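Local coordinates for protein cellulase, glycosyl hydrolase family 5, TPS linker, domain X (Spirochaeta thermophila, PDB 5E9P) that binds crystalline cellulose, and also xylan, through a type A carbohydrate-binding module of family 64, probably holding its glycoside hydrolase family 5 enzyme on the substrate, at residues T50-V55 and H60-A65; L9-D14 and Y19-D24. One frame throughout, in Å; residues are numbered along the deposited sequence. Where two conformers were deposited one is given.

Contact 1: T50-V55 and H60-A65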
loop_
_atom_site.group_PDB
_atom_site.type_symbol
_atom_site.label_atom_id
_atom_site.label_comp_id
_atom_site.label_asym_id
_atom_site.label_seq_id
_atom_site.Cartn_x
_atom_site.Cartn_y
_atom_site.Cartn_z
ATOM N N THR A 50 2.504 -1.629 -9.780
ATOM C CA THR A 50 3.942 -1.618 -9.580
ATOM C C THR A 50 4.255 -2.337 -8.271
ATOM O O THR A 50 3.566 -2.200 -7.272
ATOM C CB THR A 50 4.447 -0.185 -9.575
ATOM O OG1 THR A 50 4.152 0.410 -10.839
ATOM C CG2 THR A 50 5.951 -0.115 -9.276
ATOM N N ASP A 51 5.353 -3.090 -8.303
ATOM C CA ASP A 51 5.796 -3.884 -7.143
ATOM C C ASP A 51 6.534 -2.944 -6.166
ATOM O O ASP A 51 7.553 -2.285 -6.517
ATOM C CB ASP A 51 6.671 -5.020 -7.755
ATOM C CG ASP A 51 7.096 -6.067 -6.740
ATOM O OD1 ASP A 51 7.132 -5.717 -5.589
ATOM O OD2 ASP A 51 7.557 -7.131 -7.160
ATOM N N TYR A 52 6.015 -2.842 -4.947
ATOM C CA TYR A 52 6.607 -2.113 -3.811
ATOM C C TYR A 52 6.807 -3.083 -2.633
ATOM O O TYR A 52 6.635 -2.695 -1.489
ATOM C CB TYR A 52 5.780 -0.904 -3.420
ATOM C CG TYR A 52 5.643 0.131 -4.517
ATOM C CD1 TYR A 52 6.696 0.927 -4.879
ATOM C CD2 TYR A 52 4.465 0.244 -5.211
ATOM C CE1 TYR A 52 6.540 1.860 -5.963
ATOM C CE2 TYR A 52 4.321 1.113 -6.196
ATOM C CZ TYR A 52 5.305 1.894 -6.593
ATOM O OH TYR A 52 5.130 2.796 -7.640
ATOM N N THR A 53 7.154 -4.319 -2.932
ATOM C CA THR A 53 7.262 -5.337 -1.859
ATOM C C THR A 53 8.462 -5.067 -0.994
ATOM O O THR A 53 9.620 -5.085 -1.525
ATOM C CB THR A 53 7.330 -6.727 -2.492
ATOM O OG1 THR A 53 6.237 -6.929 -3.403
ATOM C CG2 THR A 53 7.267 -7.826 -1.454
ATOM N N ASN A 54 8.285 -4.887 0.297
ATOM C CA ASN A 54 9.402 -4.808 1.230
ATOM C C ASN A 54 10.302 -3.635 0.960
ATOM O O ASN A 54 11.533 -3.746 1.023
ATOM C CB ASN A 54 10.181 -6.112 1.314
ATOM C CG ASN A 54 9.306 -7.273 1.636
ATOM O OD1 ASN A 54 8.336 -7.191 2.387
ATOM N ND2 ASN A 54 9.660 -8.438 1.073
ATOM N N VAL A 55 9.718 -2.460 0.725
ATOM C CA VAL A 55 10.462 -1.215 0.521
ATOM C C VAL A 55 9.855 -0.086 1.295
ATOM O O VAL A 55 8.654 -0.123 1.691
ATOM C CB VAL A 55 10.555 -0.805 -0.944
ATOM C CG1 VAL A 55 11.142 -1.875 -1.793
ATOM C CG2 VAL A 55 9.197 -0.300 -1.505
ATOM N N HIS A 60 3.981 10.054 -2.848
ATOM C CA HIS A 60 3.934 10.914 -4.035
ATOM C C HIS A 60 4.588 10.279 -5.245
ATOM O O HIS A 60 4.408 10.805 -6.355
ATOM C CB HIS A 60 4.526 12.280 -3.750
ATOM C CG HIS A 60 6.040 12.288 -3.636
ATOM N ND1 HIS A 60 6.698 12.588 -2.455
ATOM C CD2 HIS A 60 6.994 12.122 -4.580
ATOM C CE1 HIS A 60 7.985 12.520 -2.673
ATOM N NE2 HIS A 60 8.200 12.247 -3.949
ATOM N N GLN A 61 5.359 9.217 -5.055
ATOM C CA GLN A 61 6.037 8.554 -6.154
ATOM C C GLN A 61 5.113 7.624 -6.885
ATOM O O GLN A 61 5.494 7.033 -7.924
ATOM C CB GLN A 61 7.231 7.796 -5.574
ATOM C CG GLN A 61 8.269 8.667 -4.862
ATOM C CD GLN A 61 9.422 7.843 -4.299
ATOM O OE1 GLN A 61 9.547 7.658 -3.109
ATOM N NE2 GLN A 61 10.120 7.201 -5.189
ATOM N N ILE A 62 3.889 7.414 -6.375
ATOM C CA ILE A 62 2.955 6.408 -6.879
ATOM C C ILE A 62 1.743 7.147 -7.431
ATOM O O ILE A 62 0.917 7.630 -6.651
ATOM C CB ILE A 62 2.532 5.420 -5.770
ATOM C CG1 ILE A 62 3.786 4.828 -5.080
ATOM C CG2 ILE A 62 1.629 4.371 -6.378
ATOM C CD1 ILE A 62 3.449 3.924 -3.925
ATOM N N PRO A 63 1.568 7.239 -8.739
ATOM C CA PRO A 63 0.414 7.942 -9.270
ATOM C C PRO A 63 -0.891 7.196 -8.982
ATOM O O PRO A 63 -0.956 5.964 -8.982
ATOM C CB PRO A 63 0.653 8.035 -10.780
ATOM C CG PRO A 63 2.111 7.853 -10.950
ATOM C CD PRO A 63 2.499 6.876 -9.812
ATOM N N ALA A 64 -1.970 7.965 -8.822
ATOM C CA ALA A 64 -3.301 7.390 -8.758
ATOM C C ALA A 64 -3.649 6.642 -10.027
ATOM O O ALA A 64 -3.103 6.965 -11.133
ATOM C CB ALA A 64 -4.354 8.437 -8.548
ATOM N N ALA A 65 -4.565 5.716 -9.954
ATOM C CA ALA A 65 -5.141 5.089 -11.102
ATOM C C ALA A 65 -6.027 6.107 -11.838
ATOM O O ALA A 65 -6.338 7.168 -11.327
ATOM C CB ALA A 65 -5.955 3.899 -10.677
HETATM O O HOH W 1 7.076 4.515 -8.226
#

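Contact 2: L9-D14 and Y19-D24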
loop_
_atom_site.group_PDB
_atom_site.type_symbol
_atom_site.label_atom_id
_atom_site.label_comp_id
_atom_site.label_asym_id
_atom_site.label_seq_id
_atom_site.Cartn_x
_atom_site.Cartn_y
_atom_site.Cartn_z
ATOM N N LEU A 9 -6.431 6.417 5.596
ATOM C CA LEU A 9 -5.038 6.636 5.996
ATOM C C LEU A 9 -5.030 7.605 7.151
ATOM O O LEU A 9 -5.852 8.532 7.183
ATOM C CB LEU A 9 -4.214 7.216 4.848
ATOM C CG LEU A 9 -4.250 6.337 3.569
ATOM C CD1 LEU A 9 -3.301 6.953 2.537
ATOM C CD2 LEU A 9 -3.897 4.917 3.868
ATOM N N PRO A 10 -4.100 7.454 8.120
ATOM C CA PRO A 10 -3.068 6.417 8.145
ATOM C C PRO A 10 -3.572 5.029 8.367
ATOM O O PRO A 10 -4.608 4.829 9.011
ATOM C CB PRO A 10 -2.176 6.859 9.313
ATOM C CG PRO A 10 -3.080 7.664 10.162
ATOM C CD PRO A 10 -3.988 8.381 9.276
ATOM N N PHE A 11 -2.831 4.073 7.868
ATOM C CA PHE A 11 -3.169 2.654 7.906
ATOM C C PHE A 11 -1.966 1.864 8.345
ATOM O O PHE A 11 -0.855 2.110 7.900
ATOM C CB PHE A 11 -3.588 2.237 6.487
ATOM C CG PHE A 11 -3.968 0.794 6.328
ATOM C CD1 PHE A 11 -5.258 0.376 6.595
ATOM C CD2 PHE A 11 -3.070 -0.154 5.919
ATOM C CE1 PHE A 11 -5.627 -0.919 6.386
ATOM C CE2 PHE A 11 -3.448 -1.465 5.751
ATOM C CZ PHE A 11 -4.718 -1.846 6.010
ATOM N N SER A 12 -2.187 0.856 9.124
ATOM C CA SER A 12 -1.171 -0.108 9.447
ATOM C C SER A 12 -1.781 -1.449 9.658
ATOM O O SER A 12 -2.962 -1.657 10.019
ATOM C CB SER A 12 -0.351 0.365 10.655
ATOM O OG SER A 12 -1.196 0.590 11.778
ATOM N N TYR A 13 -0.994 -2.443 9.373
ATOM C CA TYR A 13 -1.422 -3.802 9.491
ATOM C C TYR A 13 -0.232 -4.726 9.680
ATOM O O TYR A 13 0.791 -4.539 9.022
ATOM C CB TYR A 13 -2.247 -4.211 8.245
ATOM C CG TYR A 13 -2.738 -5.628 8.312
ATOM C CD1 TYR A 13 -3.840 -5.983 9.092
ATOM C CD2 TYR A 13 -2.105 -6.634 7.624
ATOM C CE1 TYR A 13 -4.254 -7.294 9.195
ATOM C CE2 TYR A 13 -2.505 -7.949 7.726
ATOM C CZ TYR A 13 -3.609 -8.278 8.498
ATOM O OH TYR A 13 -3.980 -9.596 8.580
ATOM N N ASP A 14 -0.372 -5.717 10.537
ATOM C CA ASP A 14 0.665 -6.747 10.731
ATOM C C ASP A 14 0.018 -8.086 10.758
ATOM O O ASP A 14 -0.748 -8.374 11.704
ATOM C CB ASP A 14 1.448 -6.508 12.008
ATOM C CG ASP A 14 2.254 -5.220 11.940
ATOM O OD1 ASP A 14 1.726 -4.137 12.278
ATOM O OD2 ASP A 14 3.429 -5.272 11.548
ATOM N N TYR A 19 -4.800 -9.631 0.915
ATOM C CA TYR A 19 -5.811 -8.593 1.053
ATOM C C TYR A 19 -5.720 -7.633 -0.137
ATOM O O TYR A 19 -4.697 -7.432 -0.735
ATOM C CB TYR A 19 -5.634 -7.828 2.371
ATOM C CG TYR A 19 -5.579 -8.753 3.564
ATOM C CD1 TYR A 19 -6.751 -9.372 4.029
ATOM C CD2 TYR A 19 -4.408 -9.042 4.227
ATOM C CE1 TYR A 19 -6.684 -10.298 5.040
ATOM C CE2 TYR A 19 -4.343 -9.988 5.226
ATOM C CZ TYR A 19 -5.494 -10.587 5.647
ATOM O OH TYR A 19 -5.444 -11.574 6.641
ATOM N N TYR A 20 -6.890 -7.025 -0.382
ATOM C CA TYR A 20 -7.079 -6.046 -1.448
ATOM C C TYR A 20 -7.726 -4.807 -0.802
ATOM O O TYR A 20 -8.905 -4.842 -0.446
ATOM C CB TYR A 20 -7.986 -6.620 -2.538
ATOM C CG TYR A 20 -7.435 -7.839 -3.213
ATOM C CD1 TYR A 20 -7.660 -9.092 -2.781
ATOM C CD2 TYR A 20 -6.670 -7.730 -4.378
ATOM C CE1 TYR A 20 -7.170 -10.265 -3.482
ATOM C CE2 TYR A 20 -6.200 -8.762 -5.128
ATOM C CZ TYR A 20 -6.419 -10.023 -4.627
ATOM O OH TYR A 20 -5.998 -11.169 -5.320
ATOM N N TRP A 21 -6.926 -3.746 -0.685
ATOM C CA TRP A 21 -7.347 -2.501 -0.045
ATOM C C TRP A 21 -7.281 -1.373 -1.059
ATOM O O TRP A 21 -6.318 -1.292 -1.807
ATOM C CB TRP A 21 -6.453 -2.158 1.138
ATOM C CG TRP A 21 -6.383 -3.196 2.215
ATOM C CD1 TRP A 21 -7.409 -3.771 2.889
ATOM C CD2 TRP A 21 -5.199 -3.746 2.782
ATOM N NE1 TRP A 21 -6.915 -4.640 3.848
ATOM C CE2 TRP A 21 -5.569 -4.626 3.794
ATOM C CE3 TRP A 21 -3.839 -3.585 2.532
ATOM C CZ2 TRP A 21 -4.600 -5.350 4.563
ATOM C CZ3 TRP A 21 -2.924 -4.270 3.285
ATOM C CH2 TRP A 21 -3.290 -5.126 4.260
ATOM N N LYS A 22 -8.247 -0.449 -1.029
ATOM C CA LYS A 22 -8.192 0.706 -1.913
ATOM C C LYS A 22 -8.423 1.971 -1.136
ATOM O O LYS A 22 -9.184 1.973 -0.127
ATOM C CB LYS A 22 -9.148 0.575 -3.065
ATOM C CG LYS A 22 -10.597 0.651 -2.675
ATOM C CD LYS A 22 -11.521 0.546 -3.909
ATOM C CE LYS A 22 -12.948 0.620 -3.449
ATOM N NZ LYS A 22 -13.891 0.589 -4.610
ATOM N N THR A 23 -7.814 3.071 -1.573
ATOM C CA THR A 23 -8.019 4.361 -0.933
ATOM C C THR A 23 -7.811 5.440 -1.971
ATOM O O THR A 23 -7.043 5.270 -2.912
ATOM C CB THR A 23 -6.999 4.550 0.233
ATOM O OG1 THR A 23 -7.225 5.765 0.903
ATOM C CG2 THR A 23 -5.583 4.467 -0.180
ATOM N N ASP A 24 -8.428 6.589 -1.741
ATOM C CA ASP A 24 -8.172 7.751 -2.533
ATOM C C ASP A 24 -7.396 8.826 -1.747
ATOM O O ASP A 24 -7.349 9.979 -2.193
ATOM C CB ASP A 24 -9.466 8.339 -3.151
ATOM C CG ASP A 24 -10.427 8.886 -2.055
ATOM O OD1 ASP A 24 -10.103 8.874 -0.888
ATOM O OD2 ASP A 24 -11.539 9.303 -2.429
#

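Contact 1: T50-V55 and H60-A65
Tyr52 and Ile62 reach toward each other from opposite directions, the end methyl of Ile62 lying over one face of the phenol ring: CD1 is 3.9 Å from the Tyr52 ring centroid and 18° off the ring normal, a CH-pi contact. It sits toward the rim rather than the middle, the closest ring atom being Tyr52 CE2, 3.7 Å from Ile62 CD1. One carbon back along the branch, Ile62 CG1 lies 3.6 Å from Tyr52 CZ. Ile62 can present this branch because CG1 stands anti to its carbonyl carbon (chi1 -52°) and the chain runs on extended to CD1.

A water in the plane of the ring lies 2.7 Å from Tyr52 OH and donates to Gln61 O at 3.0 Å, so the polar link between the segments is indirect.

Behind the ring, Asp51 forms an Asx turn: its OD1 accepts from Thr53 N at 3.0 Å and also from Thr53 OG1, which comes from above the carboxylate plane. Tyr52 then opens a type II turn to Val55. Ile47 and Val57 touch both Tyr52 and Ile62, placing the pair between strands of the two sheets of the jelly roll. Apolar contact over the ring face and a water at its edge imply a phenol whose carbon surface is packed while its oxygen remains hydrated.

Contact 2: L9-D14 and Y19-D24
Phe11 points the edge of its ring at the indole of Trp21, with the centroids of Phe11 and the Trp21 six-membered ring 4.7 Å apart and the planes at 60°. Phe11 CZ stands over the centre of the indole face, 3.7 Å from Trp21 CE2. On the opposite face lies Tyr19 CB, from Trp21's own strand. Trp21 directs its edge at the face of Tyr13 in an offset edge-to-face pair, Trp21 CH2 to Tyr13 CD2 being 3.9 Å.

CG anti to the backbone N (chi1 180°) leans the Phe11 and Tyr13 rings toward the C-terminal end of strand 11-14; Trp21 (chi1 -58°) leans to the N-terminal end of its own, bringing CH2 to Tyr13 and its face to Phe11. This aromatic cluster fills the space between the jelly roll's facing sheets: strands 11-14 and 19-23, from different sheets, run antiparallel with axes 11.4 Å apart. Replacing Trp21 with an alanine would probably open a gap between the sheets and leave the Phe11 edge without its aromatic face.

Beyond Trp21, Tyr13 CE2 and Tyr19 CE2 touch at 3.7 Å, their rings meeting obliquely; Tyr19 OH is hydrogen-bonded to Ala16 O. Leu9 packs against Thr23 at the other end.

Overall arrangement
Along the chain the two contacts come in series, contact 2 closing before contact 1 opens. Their centres lie about 13 Å apart, on opposite sides of the chain's centre, and their nearest atoms are about 7 Å apart without touching. The five-stranded mixed sheet connects them: strand 17-23 of contact 2 pairs with 70-76, which pairs with 44-47, which pairs with the edge strand 50-51 of contact 1. Contact 2 bridges to edge strand 11-14 of the four-stranded antiparallel sheet, whose other edge, 56-58, immediately precedes the loop carrying residues 60-65. Phe26 touches both Leu9 and Ile62. The contacts therefore sample opposite flanks of one jelly-roll interior within a single cellulose-binding module.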